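Local coordinates for ESX-5 secretion-associated protein EspG5 (Mycobacterium marinum, PDB 6VJ5), which acts as a specific chaperone for its cognate PE/PPE proteins, preventing aggregation of the PE/PPE dimers, and is required for secretion of LipY and PE31/PPE18, at residues A30-C35 and V86-R91; V71-R76 and G124-S129; V142-S145 and S149-A152; D156-I161 and P219-A224; S240-K245 and Q276-G281. All blocks are in the same frame, centred on the assembly; numbering follows the deposited sequence.

Contact 1 of 5, residues A30-C35 and V86-R91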
# COMPACT_ATOMS: atom_id res chain seq x y z
N ALA C 30 -16.09 0.52 5.74
CA ALA C 30 -16.13 1.78 6.47
C ALA C 30 -14.75 2.09 7.04
O ALA C 30 -14.12 1.20 7.64
CB ALA C 30 -17.16 1.71 7.59
N PRO C 31 -14.24 3.31 6.88
CA PRO C 31 -12.95 3.65 7.49
C PRO C 31 -12.94 3.51 9.00
O PRO C 31 -11.88 3.30 9.59
CB PRO C 31 -12.71 5.10 7.05
CG PRO C 31 -14.08 5.64 6.73
CD PRO C 31 -14.88 4.47 6.22
N GLU C 32 -14.10 3.62 9.65
CA GLU C 32 -14.13 3.59 11.11
C GLU C 32 -13.71 2.23 11.67
O GLU C 32 -13.23 2.16 12.80
CB GLU C 32 -15.53 3.94 11.62
CG GLU C 32 -15.92 5.39 11.42
CD GLU C 32 -16.46 5.66 10.03
OE1 GLU C 32 -16.48 4.72 9.22
OE2 GLU C 32 -16.87 6.81 9.77
N LEU C 33 -13.89 1.16 10.90
CA LEU C 33 -13.38 -0.14 11.31
C LEU C 33 -11.87 -0.22 11.21
O LEU C 33 -11.27 -1.17 11.75
CB LEU C 33 -14.02 -1.23 10.46
CG LEU C 33 -15.53 -1.39 10.66
CD1 LEU C 33 -16.14 -2.08 9.47
CD2 LEU C 33 -15.79 -2.16 11.94
N ARG C 34 -11.24 0.73 10.51
CA ARG C 34 -9.79 0.86 10.45
C ARG C 34 -9.12 -0.48 10.16
O ARG C 34 -8.22 -0.92 10.87
CB ARG C 34 -9.27 1.47 11.75
CG ARG C 34 -7.87 2.01 11.67
CD ARG C 34 -7.53 2.82 12.92
NE ARG C 34 -8.01 4.19 12.87
CZ ARG C 34 -7.72 5.12 13.78
NH1 ARG C 34 -6.94 4.80 14.80
NH2 ARG C 34 -8.20 6.35 13.67
N CYS C 35 -9.55 -1.12 9.08
CA CYS C 35 -8.89 -2.33 8.62
C CYS C 35 -7.84 -2.00 7.57
O CYS C 35 -7.79 -0.89 7.03
CB CYS C 35 -9.91 -3.31 8.05
SG CYS C 35 -11.07 -3.91 9.28
N VAL C 86 -22.90 5.42 11.66
CA VAL C 86 -21.73 5.16 12.48
C VAL C 86 -21.97 5.69 13.88
O VAL C 86 -22.59 6.74 14.06
CB VAL C 86 -20.46 5.80 11.87
CG1 VAL C 86 -19.32 5.79 12.88
CG2 VAL C 86 -20.06 5.08 10.59
N ALA C 87 -21.45 4.96 14.87
CA ALA C 87 -21.47 5.38 16.27
C ALA C 87 -20.11 5.06 16.88
O ALA C 87 -19.67 3.90 16.83
CB ALA C 87 -22.59 4.69 17.04
N LEU C 88 -19.45 6.06 17.44
CA LEU C 88 -18.20 5.88 18.16
C LEU C 88 -18.46 6.10 19.64
O LEU C 88 -18.94 7.17 20.03
CB LEU C 88 -17.13 6.86 17.66
CG LEU C 88 -17.00 6.98 16.14
CD1 LEU C 88 -16.06 8.12 15.78
CD2 LEU C 88 -16.55 5.67 15.53
N LEU C 89 -18.15 5.10 20.46
CA LEU C 89 -18.41 5.15 21.89
C LEU C 89 -17.11 5.03 22.66
O LEU C 89 -16.19 4.32 22.25
CB LEU C 89 -19.36 4.04 22.32
CG LEU C 89 -20.65 3.95 21.50
CD1 LEU C 89 -20.46 2.95 20.36
CD2 LEU C 89 -21.83 3.59 22.36
N SER C 90 -17.04 5.72 23.79
CA SER C 90 -15.85 5.70 24.61
C SER C 90 -16.22 5.57 26.08
O SER C 90 -17.27 6.04 26.53
CB SER C 90 -14.99 6.96 24.41
OG SER C 90 -15.75 8.13 24.66
N ARG C 91 -15.35 4.88 26.81
CA ARG C 91 -15.27 4.99 28.26
C ARG C 91 -14.28 6.10 28.58
O ARG C 91 -13.10 6.00 28.22
CB ARG C 91 -14.84 3.65 28.88
CG ARG C 91 -14.13 3.77 30.21
CD ARG C 91 -13.98 2.39 30.87
NE ARG C 91 -15.28 1.80 31.18
CZ ARG C 91 -15.84 0.80 30.50
NH1 ARG C 91 -15.20 0.25 29.48
NH2 ARG C 91 -17.03 0.35 30.86
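The side chain of E32 reaches from a short 3-10 turn to the strand 86-91, where its outer half lies against the isopropyl group of V86. E32 CG meets V86 CG1 at 3.7 Å, and the carboxylate carbon CD lies equally close, 3.7 Å, to V86 CG2. Two torsions bring the group here: CG stands anti to the carbonyl carbon (chi1 -70°), and the chain then bends at chi2 (83°), laying the carboxylate across the V86 methyls. L88 comes in at about a right angle and offers only a methyl, L88 CD2, 4.2 Å from E32 CG. Valine and leucine suit these places: L88 and V86 CG1 cover the CG methylene of E32, while V86 CG2 shields one side of the carboxylate. OE2 is gripped by the hydroxyl of Y226 and by R228 in a salt bridge, an environment that would be expected to keep the buried carboxylate ionised. The turn itself is closed by R34 N bonding P31 O at 2.8 Å. V86 and L88 bond through their backbones to strand 221-231, A87 and L89 to strand 115-123. Strand 83-91 thus runs inside the ten-strand antiparallel sheet, and the 30-35 loop lies over it on the side where a chain of another protein also packs against P31, E32 and L88.

Contact 2 of 5, residues V71-R76 and G124-S129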
# COMPACT_ATOMS: atom_id res chain seq x y z
N VAL C 71 -22.18 -15.24 5.52
CA VAL C 71 -21.18 -14.25 5.92
C VAL C 71 -20.79 -13.38 4.73
O VAL C 71 -20.72 -12.15 4.83
CB VAL C 71 -19.95 -14.96 6.52
CG1 VAL C 71 -18.85 -13.95 6.82
CG2 VAL C 71 -20.33 -15.75 7.76
N ALA C 72 -20.52 -14.01 3.58
CA ALA C 72 -20.11 -13.26 2.41
C ALA C 72 -21.20 -12.28 1.97
O ALA C 72 -20.89 -11.22 1.40
CB ALA C 72 -19.76 -14.21 1.26
N ALA C 73 -22.46 -12.62 2.22
CA ALA C 73 -23.54 -11.68 1.93
C ALA C 73 -23.45 -10.45 2.83
O ALA C 73 -23.67 -9.32 2.37
CB ALA C 73 -24.90 -12.36 2.09
N ARG C 74 -23.11 -10.64 4.11
CA ARG C 74 -22.99 -9.51 5.02
C ARG C 74 -21.81 -8.62 4.63
O ARG C 74 -21.92 -7.39 4.68
CB ARG C 74 -22.83 -10.01 6.45
CG ARG C 74 -23.87 -11.05 6.86
CD ARG C 74 -23.93 -11.25 8.36
NE ARG C 74 -25.04 -12.12 8.74
CZ ARG C 74 -24.95 -13.45 8.84
NH1 ARG C 74 -23.80 -14.06 8.61
NH2 ARG C 74 -26.01 -14.16 9.18
N MET C 75 -20.69 -9.22 4.24
CA MET C 75 -19.53 -8.43 3.83
C MET C 75 -19.84 -7.57 2.61
O MET C 75 -19.27 -6.48 2.46
CB MET C 75 -18.35 -9.35 3.53
CG MET C 75 -17.98 -10.27 4.67
SD MET C 75 -17.39 -9.33 6.08
CE MET C 75 -15.73 -8.91 5.52
N ARG C 76 -20.71 -8.06 1.73
CA ARG C 76 -21.05 -7.29 0.54
C ARG C 76 -21.87 -6.06 0.89
O ARG C 76 -21.84 -5.06 0.16
CB ARG C 76 -21.80 -8.17 -0.45
CG ARG C 76 -20.98 -9.34 -0.95
CD ARG C 76 -20.33 -9.02 -2.28
NE ARG C 76 -19.22 -9.92 -2.59
CZ ARG C 76 -19.35 -11.21 -2.88
NH1 ARG C 76 -20.56 -11.77 -2.89
NH2 ARG C 76 -18.28 -11.94 -3.16
N GLY C 124 -30.16 -2.19 0.13
CA GLY C 124 -31.56 -2.53 -0.08
C GLY C 124 -32.33 -2.54 1.22
O GLY C 124 -32.64 -1.48 1.77
N GLN C 125 -32.66 -3.73 1.71
CA GLN C 125 -33.28 -3.90 3.02
C GLN C 125 -32.43 -4.78 3.94
O GLN C 125 -32.89 -5.16 5.02
CB GLN C 125 -34.68 -4.48 2.89
CG GLN C 125 -35.64 -3.65 2.05
CD GLN C 125 -35.71 -4.11 0.60
OE1 GLN C 125 -35.46 -3.33 -0.32
NE2 GLN C 125 -36.04 -5.38 0.40
N HIS C 126 -31.22 -5.12 3.52
CA HIS C 126 -30.32 -5.95 4.31
C HIS C 126 -29.50 -5.04 5.22
O HIS C 126 -28.67 -4.26 4.74
CB HIS C 126 -29.43 -6.78 3.39
CG HIS C 126 -28.73 -7.91 4.07
ND1 HIS C 126 -27.93 -8.81 3.40
CD2 HIS C 126 -28.71 -8.29 5.37
CE1 HIS C 126 -27.45 -9.69 4.25
NE2 HIS C 126 -27.91 -9.40 5.46
N TRP C 127 -29.75 -5.13 6.53
CA TRP C 127 -29.04 -4.34 7.53
C TRP C 127 -28.01 -5.23 8.22
O TRP C 127 -28.36 -6.27 8.78
CB TRP C 127 -30.00 -3.75 8.56
CG TRP C 127 -30.61 -2.44 8.16
CD1 TRP C 127 -31.81 -2.25 7.56
CD2 TRP C 127 -30.03 -1.14 8.34
NE1 TRP C 127 -32.03 -0.90 7.35
CE2 TRP C 127 -30.95 -0.20 7.83
CE3 TRP C 127 -28.84 -0.67 8.90
CZ2 TRP C 127 -30.71 1.17 7.84
CZ3 TRP C 127 -28.60 0.69 8.91
CH2 TRP C 127 -29.53 1.60 8.39
N VAL C 128 -26.74 -4.80 8.19
CA VAL C 128 -25.64 -5.56 8.76
C VAL C 128 -24.92 -4.70 9.79
O VAL C 128 -24.86 -3.48 9.67
CB VAL C 128 -24.67 -6.03 7.65
CG1 VAL C 128 -23.40 -6.63 8.24
CG2 VAL C 128 -25.36 -7.04 6.73
N SER C 129 -24.37 -5.37 10.80
CA SER C 129 -23.67 -4.70 11.90
C SER C 129 -22.20 -5.09 11.88
O SER C 129 -21.87 -6.28 11.77
CB SER C 129 -24.29 -5.08 13.25
OG SER C 129 -23.63 -6.20 13.82
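V128 and R74 form the apolar part of this contact, the branched end of the valine lying against the backbone and first carbon of the arginine. V128 CG2 is 3.8 Å from R74 CA, and V128 CG1 is 3.9 Å from R74 CB. Valine suits the strand here: a chi1 of 171° sets CG1 opposite the main-chain nitrogen and leaves both methyls facing the helix. H126, also directed at the helix, makes the second and looser contact. Its CE1 stands 4.2 Å from A73 O and 4.3 Å from A73 CB, the small alanine leaving room for the ring. One face of the imidazole carries V128 CG2, 3.6 Å above the plane and offset toward the rim. Helix 69-79 here lies across the sheet almost at right angles to strand 126-133, an angle of 93° with the local axes 8.6 Å apart, in an arrangement of helix laid on an antiparallel sheet; V77 and L78, further along the helix, extend the cover over H126 and V128. The polar ends of R74 and H126 turn to D141 on the adjacent strand 136-141, outside the two segments. R74 NE makes a salt bridge with D141 OD2, and H126 NE2 a hydrogen bond with D141 OD1. One carboxylate thus holds both groups, its negative charge probably easing the proximity of R74 NE and H126 NE2, 5.1 Å apart, and possibly favouring a protonated histidine. The extended arginine chain carries its guanidinium away from V128, back along the helix to V71, whose CG2 lies in plane at its edge.

Contact 3 of 5, residues V142-S145 and S149-A152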
# COMPACT_ATOMS: atom_id res chain seq x y z
N VAL C 142 -28.55 -6.99 11.67
CA VAL C 142 -29.06 -6.07 12.67
C VAL C 142 -30.46 -5.64 12.26
O VAL C 142 -30.71 -5.31 11.09
CB VAL C 142 -28.13 -4.85 12.84
CG1 VAL C 142 -28.13 -4.00 11.58
CG2 VAL C 142 -28.58 -4.02 14.03
N SER C 143 -31.38 -5.64 13.22
CA SER C 143 -32.76 -5.24 12.98
C SER C 143 -32.85 -3.73 13.14
O SER C 143 -32.73 -3.21 14.26
CB SER C 143 -33.70 -5.96 13.94
OG SER C 143 -33.51 -7.36 13.87
N VAL C 144 -33.05 -3.02 12.04
CA VAL C 144 -33.13 -1.56 12.03
C VAL C 144 -34.37 -1.17 11.24
O VAL C 144 -34.48 -1.48 10.05
CB VAL C 144 -31.88 -0.91 11.42
CG1 VAL C 144 -32.08 0.59 11.27
CG2 VAL C 144 -30.66 -1.21 12.28
N SER C 145 -35.30 -0.48 11.90
CA SER C 145 -36.57 -0.11 11.30
C SER C 145 -36.65 1.42 11.12
O SER C 145 -36.60 1.90 9.99
CB SER C 145 -37.72 -0.62 12.16
OG SER C 145 -37.55 -0.24 13.52
N SER C 149 -35.23 2.69 16.42
CA SER C 149 -34.43 1.47 16.55
C SER C 149 -32.94 1.81 16.60
O SER C 149 -32.20 1.24 17.41
CB SER C 149 -34.73 0.52 15.39
OG SER C 149 -34.75 1.21 14.15
N ILE C 150 -32.49 2.73 15.76
CA ILE C 150 -31.10 3.17 15.81
C ILE C 150 -30.81 3.83 17.15
O ILE C 150 -29.82 3.51 17.82
CB ILE C 150 -30.80 4.12 14.63
CG1 ILE C 150 -31.07 3.42 13.30
CG2 ILE C 150 -29.36 4.60 14.68
CD1 ILE C 150 -30.96 4.34 12.09
N ALA C 151 -31.67 4.76 17.57
CA ALA C 151 -31.47 5.44 18.85
C ALA C 151 -31.37 4.44 19.99
O ALA C 151 -30.49 4.55 20.85
CB ALA C 151 -32.61 6.43 19.10
N ALA C 152 -32.26 3.44 20.00
CA ALA C 152 -32.23 2.44 21.07
C ALA C 152 -30.92 1.66 21.06
O ALA C 152 -30.36 1.35 22.12
CB ALA C 152 -33.41 1.48 20.94
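S145 and S149 are joined by a hydrogen bond in which the backbone S145 N donates to S149 OG at 2.9 Å, with an N-H...O angle of 149°. The S149 hydroxyl is turned back over its own backbone, between N and the carbonyl carbon (chi1 45°), which places it facing the loop. It is also hydrogen-bonded to the backbone O of D146, so the one hydroxyl serves two backbone groups near the start of the helix, a task for which a short serine is well suited. The two hydroxyls lie near each other as well, S145 OG to S149 OG 3.2 Å, but this link is weak. Apolar contact is made by the neighbouring residues: V144 CG1 packs on I150 CG1 at 3.6 Å. The two beta-branched side chains meet at a slant, V144 CG1 also reaching I150 CD1, and the same V144 methyl lies 4.0 Å from S149 OG. Both residues have other apolar company, V144 from W127 and L153, I150 from V282 and L286 of helix 275-286. The arrangement is that of a tight strand-to-helix connection, in which the loop leaving strand 136-141 folds against the first turns of helix 147-159 and is tied to them by a serine side chain.

Contact 4 of 5, residues D156-I161 and P219-A224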
# COMPACT_ATOMS: atom_id res chain seq x y z
N ASP C 156 -28.32 1.60 24.22
CA ASP C 156 -27.94 0.33 24.83
C ASP C 156 -26.43 0.17 24.86
O ASP C 156 -25.87 -0.29 25.86
CB ASP C 156 -28.60 -0.83 24.09
CG ASP C 156 -29.88 -1.31 24.76
OD1 ASP C 156 -30.39 -0.60 25.66
OD2 ASP C 156 -30.36 -2.40 24.41
N GLY C 157 -25.76 0.54 23.77
CA GLY C 157 -24.30 0.47 23.77
C GLY C 157 -23.68 1.44 24.76
O GLY C 157 -22.67 1.13 25.40
N LEU C 158 -24.28 2.62 24.91
CA LEU C 158 -23.74 3.61 25.83
C LEU C 158 -23.95 3.18 27.28
O LEU C 158 -23.01 3.21 28.09
CB LEU C 158 -24.39 4.97 25.56
CG LEU C 158 -23.92 6.12 26.43
CD1 LEU C 158 -22.40 6.16 26.50
CD2 LEU C 158 -24.46 7.44 25.90
N GLU C 159 -25.17 2.75 27.62
CA GLU C 159 -25.42 2.28 28.98
C GLU C 159 -24.54 1.09 29.33
O GLU C 159 -24.18 0.91 30.50
CB GLU C 159 -26.90 1.90 29.15
CG GLU C 159 -27.89 3.05 28.93
CD GLU C 159 -28.01 3.97 30.13
OE1 GLU C 159 -27.20 3.85 31.06
OE2 GLU C 159 -28.93 4.82 30.14
N SER C 160 -24.17 0.26 28.35
CA SER C 160 -23.28 -0.86 28.63
C SER C 160 -21.90 -0.41 29.07
O SER C 160 -21.14 -1.23 29.59
CB SER C 160 -23.16 -1.77 27.41
OG SER C 160 -22.33 -1.20 26.42
N ILE C 161 -21.55 0.86 28.87
CA ILE C 161 -20.29 1.42 29.33
C ILE C 161 -20.46 2.13 30.66
O ILE C 161 -19.66 1.93 31.58
CB ILE C 161 -19.72 2.38 28.26
CG1 ILE C 161 -19.39 1.61 26.98
CG2 ILE C 161 -18.48 3.08 28.80
CD1 ILE C 161 -19.11 2.52 25.80
N PRO C 219 -15.72 13.87 31.08
CA PRO C 219 -16.81 12.95 30.77
C PRO C 219 -16.49 11.54 31.23
O PRO C 219 -15.34 11.12 31.28
CB PRO C 219 -16.92 13.02 29.24
CG PRO C 219 -15.51 13.35 28.80
CD PRO C 219 -14.91 14.22 29.90
N ALA C 220 -17.55 10.81 31.59
CA ALA C 220 -17.41 9.41 31.96
C ALA C 220 -17.57 8.48 30.76
O ALA C 220 -17.05 7.36 30.78
CB ALA C 220 -18.45 9.03 33.02
N ALA C 221 -18.27 8.94 29.72
CA ALA C 221 -18.48 8.19 28.49
C ALA C 221 -19.08 9.14 27.46
O ALA C 221 -19.86 10.03 27.82
CB ALA C 221 -19.42 7.00 28.72
N GLU C 222 -18.69 8.97 26.20
CA GLU C 222 -19.25 9.76 25.13
C GLU C 222 -19.64 8.87 23.96
O GLU C 222 -19.13 7.76 23.80
CB GLU C 222 -18.28 10.84 24.60
CG GLU C 222 -17.36 11.47 25.62
CD GLU C 222 -16.62 12.67 25.05
OE1 GLU C 222 -17.30 13.62 24.58
OE2 GLU C 222 -15.37 12.67 25.05
N VAL C 223 -20.53 9.39 23.11
CA VAL C 223 -20.89 8.74 21.86
C VAL C 223 -21.01 9.81 20.78
O VAL C 223 -21.57 10.89 21.02
CB VAL C 223 -22.20 7.95 21.97
CG1 VAL C 223 -22.53 7.26 20.66
CG2 VAL C 223 -22.09 6.94 23.09
N ALA C 224 -20.48 9.52 19.60
CA ALA C 224 -20.67 10.34 18.41
C ALA C 224 -21.39 9.49 17.38
O ALA C 224 -21.01 8.34 17.14
CB ALA C 224 -19.33 10.84 17.86
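L158 points from the helix straight at the strand, and V223 meets it with a single methyl. V223 CG2 sits 3.5 Å from L158 CD1 and 3.7 Å from L158 CD2, seated in the hollow formed by CB, CD1 and CD2 of L158, while the two side chains meet at a slant. With its CG anti to the backbone N (chi1 -179°), the leucine stretches away from the helix and spreads both methyls over the sheet. L158 CD1 also reaches the neighbour two places along the strand, 3.8 Å from A221 CB. Alanine suits that position, since its one methyl must fit beneath two side chains: I161 CG2 approaches it as well, at 4.0 Å from A221 CB. This is the familiar packing of a helix on one face of an antiparallel sheet, the inward residues A221 and V223 of strand 221-231 meeting L158 of helix 147-159 and I161 just after it in the chain. E222, between them, leaves by the other side of the strand and pairs its carboxylate with K245. Local bonds shape the chain that brings I161 to the sheet. I161 N bonds L158 O at 2.9 Å, and S160 OG donates to G157 O at 2.6 Å, tilted 34° from the carbonyl plane. Serine suits this exposed turn because its hydroxyl can take up a carbonyl near the helix end. L244 of the adjacent strand 234-247 adds to the apolar surroundings of L158, and L89 of strand 83-91 touches both I161 and V223.

Contact 5 of 5, residues S240-K245 and Q276-G281; sequences SVLSLK and QLVQVG
L242 and V278 meet without any aromatic ring, and the only flat groups involved are peptide units of the helix, which a leucine methyl approaches: L242 CD2 lies 4.1 Å from V278 O and 4.2 Å from G281 C. Such closeness to the helix backbone suits a glycine, since a beta carbon at G281 would point at the strand and run into L242 CD1; the CA atoms of L242 and G281 are 6.0 Å apart. A chi1 of 171° swings the leucine's CG away from the main-chain nitrogen, carrying both methyls out to the helix. The remaining contacts are apolar and loose, and all fall on one branch of V278. Its CG1 is 4.3 Å from L244 CD1 and 4.5 Å from L242 CD2, so the valine rests between two leucines that point off the same side of the strand. The helix runs roughly antiparallel to the strand, at 149°, with the short axes 9.5 Å apart. Strand 234-247 lies between strands 221-231 and 250-256, where Y255 touches L242 and A253 touches L244. Helix 275-286 therefore covers one face of this part of the sheet, while on the strand's other side a chain of another protein packs against V241 and S243.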
# COMPACT_ATOMS: atom_id res chain seq x y z
N SER C 240 -25.00 16.94 10.06
CA SER C 240 -25.10 17.04 11.51
C SER C 240 -24.57 15.77 12.16
O SER C 240 -24.66 14.68 11.60
CB SER C 240 -26.56 17.26 11.94
OG SER C 240 -26.71 17.04 13.33
N VAL C 241 -24.00 15.94 13.36
CA VAL C 241 -23.54 14.83 14.18
C VAL C 241 -24.25 14.90 15.52
O VAL C 241 -24.45 16.00 16.07
CB VAL C 241 -22.01 14.85 14.38
CG1 VAL C 241 -21.55 13.64 15.19
CG2 VAL C 241 -21.29 14.91 13.04
N LEU C 242 -24.63 13.75 16.06
CA LEU C 242 -25.19 13.64 17.40
C LEU C 242 -24.08 13.25 18.36
O LEU C 242 -23.49 12.17 18.22
CB LEU C 242 -26.32 12.62 17.46
CG LEU C 242 -26.82 12.30 18.88
CD1 LEU C 242 -27.43 13.53 19.54
CD2 LEU C 242 -27.82 11.15 18.85
N SER C 243 -23.81 14.10 19.34
CA SER C 243 -22.85 13.81 20.39
C SER C 243 -23.58 13.67 21.72
O SER C 243 -24.27 14.60 22.15
CB SER C 243 -21.78 14.90 20.47
OG SER C 243 -20.91 14.66 21.56
N LEU C 244 -23.41 12.53 22.37
CA LEU C 244 -23.87 12.31 23.74
C LEU C 244 -22.67 12.29 24.66
O LEU C 244 -21.64 11.69 24.34
CB LEU C 244 -24.64 11.00 23.87
CG LEU C 244 -25.77 10.75 22.88
CD1 LEU C 244 -26.50 9.47 23.29
CD2 LEU C 244 -26.72 11.91 22.82
N LYS C 245 -22.80 12.93 25.83
CA LYS C 245 -21.72 13.00 26.80
C LYS C 245 -22.26 12.82 28.21
O LYS C 245 -23.31 13.36 28.55
CB LYS C 245 -20.98 14.35 26.71
CG LYS C 245 -20.39 14.65 25.35
CD LYS C 245 -19.79 16.05 25.32
CE LYS C 245 -19.29 16.42 23.94
NZ LYS C 245 -18.17 15.54 23.50
N GLN C 276 -36.51 10.37 24.22
CA GLN C 276 -37.20 10.98 23.09
C GLN C 276 -36.28 11.92 22.32
O GLN C 276 -36.27 11.90 21.09
CB GLN C 276 -38.44 11.73 23.56
CG GLN C 276 -39.28 12.30 22.42
CD GLN C 276 -39.87 13.66 22.74
OE1 GLN C 276 -39.93 14.54 21.88
NE2 GLN C 276 -40.32 13.84 23.98
N LEU C 277 -35.51 12.75 23.03
CA LEU C 277 -34.65 13.71 22.34
C LEU C 277 -33.46 13.02 21.69
O LEU C 277 -32.98 13.48 20.65
CB LEU C 277 -34.18 14.78 23.32
CG LEU C 277 -35.27 15.75 23.75
CD1 LEU C 277 -34.80 16.62 24.91
CD2 LEU C 277 -35.71 16.63 22.58
N VAL C 278 -32.97 11.92 22.28
CA VAL C 278 -31.96 11.12 21.60
C VAL C 278 -32.53 10.53 20.32
O VAL C 278 -31.83 10.41 19.31
CB VAL C 278 -31.43 10.03 22.54
CG1 VAL C 278 -30.48 9.10 21.79
CG2 VAL C 278 -30.72 10.65 23.73
N GLN C 279 -33.81 10.16 20.34
CA GLN C 279 -34.48 9.74 19.11
C GLN C 279 -34.60 10.89 18.13
O GLN C 279 -34.42 10.71 16.92
CB GLN C 279 -35.86 9.16 19.44
CG GLN C 279 -36.73 8.79 18.24
CD GLN C 279 -37.55 9.96 17.72
OE1 GLN C 279 -37.54 10.26 16.52
NE2 GLN C 279 -38.27 10.64 18.61
N VAL C 280 -34.88 12.10 18.62
CA VAL C 280 -34.95 13.26 17.74
C VAL C 280 -33.59 13.55 17.13
O VAL C 280 -33.50 13.96 15.96
CB VAL C 280 -35.50 14.48 18.50
CG1 VAL C 280 -35.41 15.73 17.64
CG2 VAL C 280 -36.93 14.24 18.96
N GLY C 281 -32.52 13.35 17.89
CA GLY C 281 -31.20 13.65 17.38
C GLY C 281 -30.76 12.68 16.30
O GLY C 281 -30.17 13.09 15.29

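In the fold
From the N terminus, contact 1 brings the loop after helix 14-23 onto strand 83-91, closing a long loop. Contact 2 crosses it, since 71-76 lies inside that loop and its partner 124-129 beyond it, and lays helix 69-79 on the same sheet. The others follow in series, none nested. Contact 3 closes the short turn into helix 147-159 and touches contact 2 through W127, V142 and V144. Contact 4 returns the end of that helix to strand 221-231, beside strand 83-91 of contact 1. Contact 5 sets helix 275-286 on the adjoining strand 234-247 and meets contact 3 where A151 packs on Q279. The antiparallel sheet thus joins contacts 1, 2, 4 and 5.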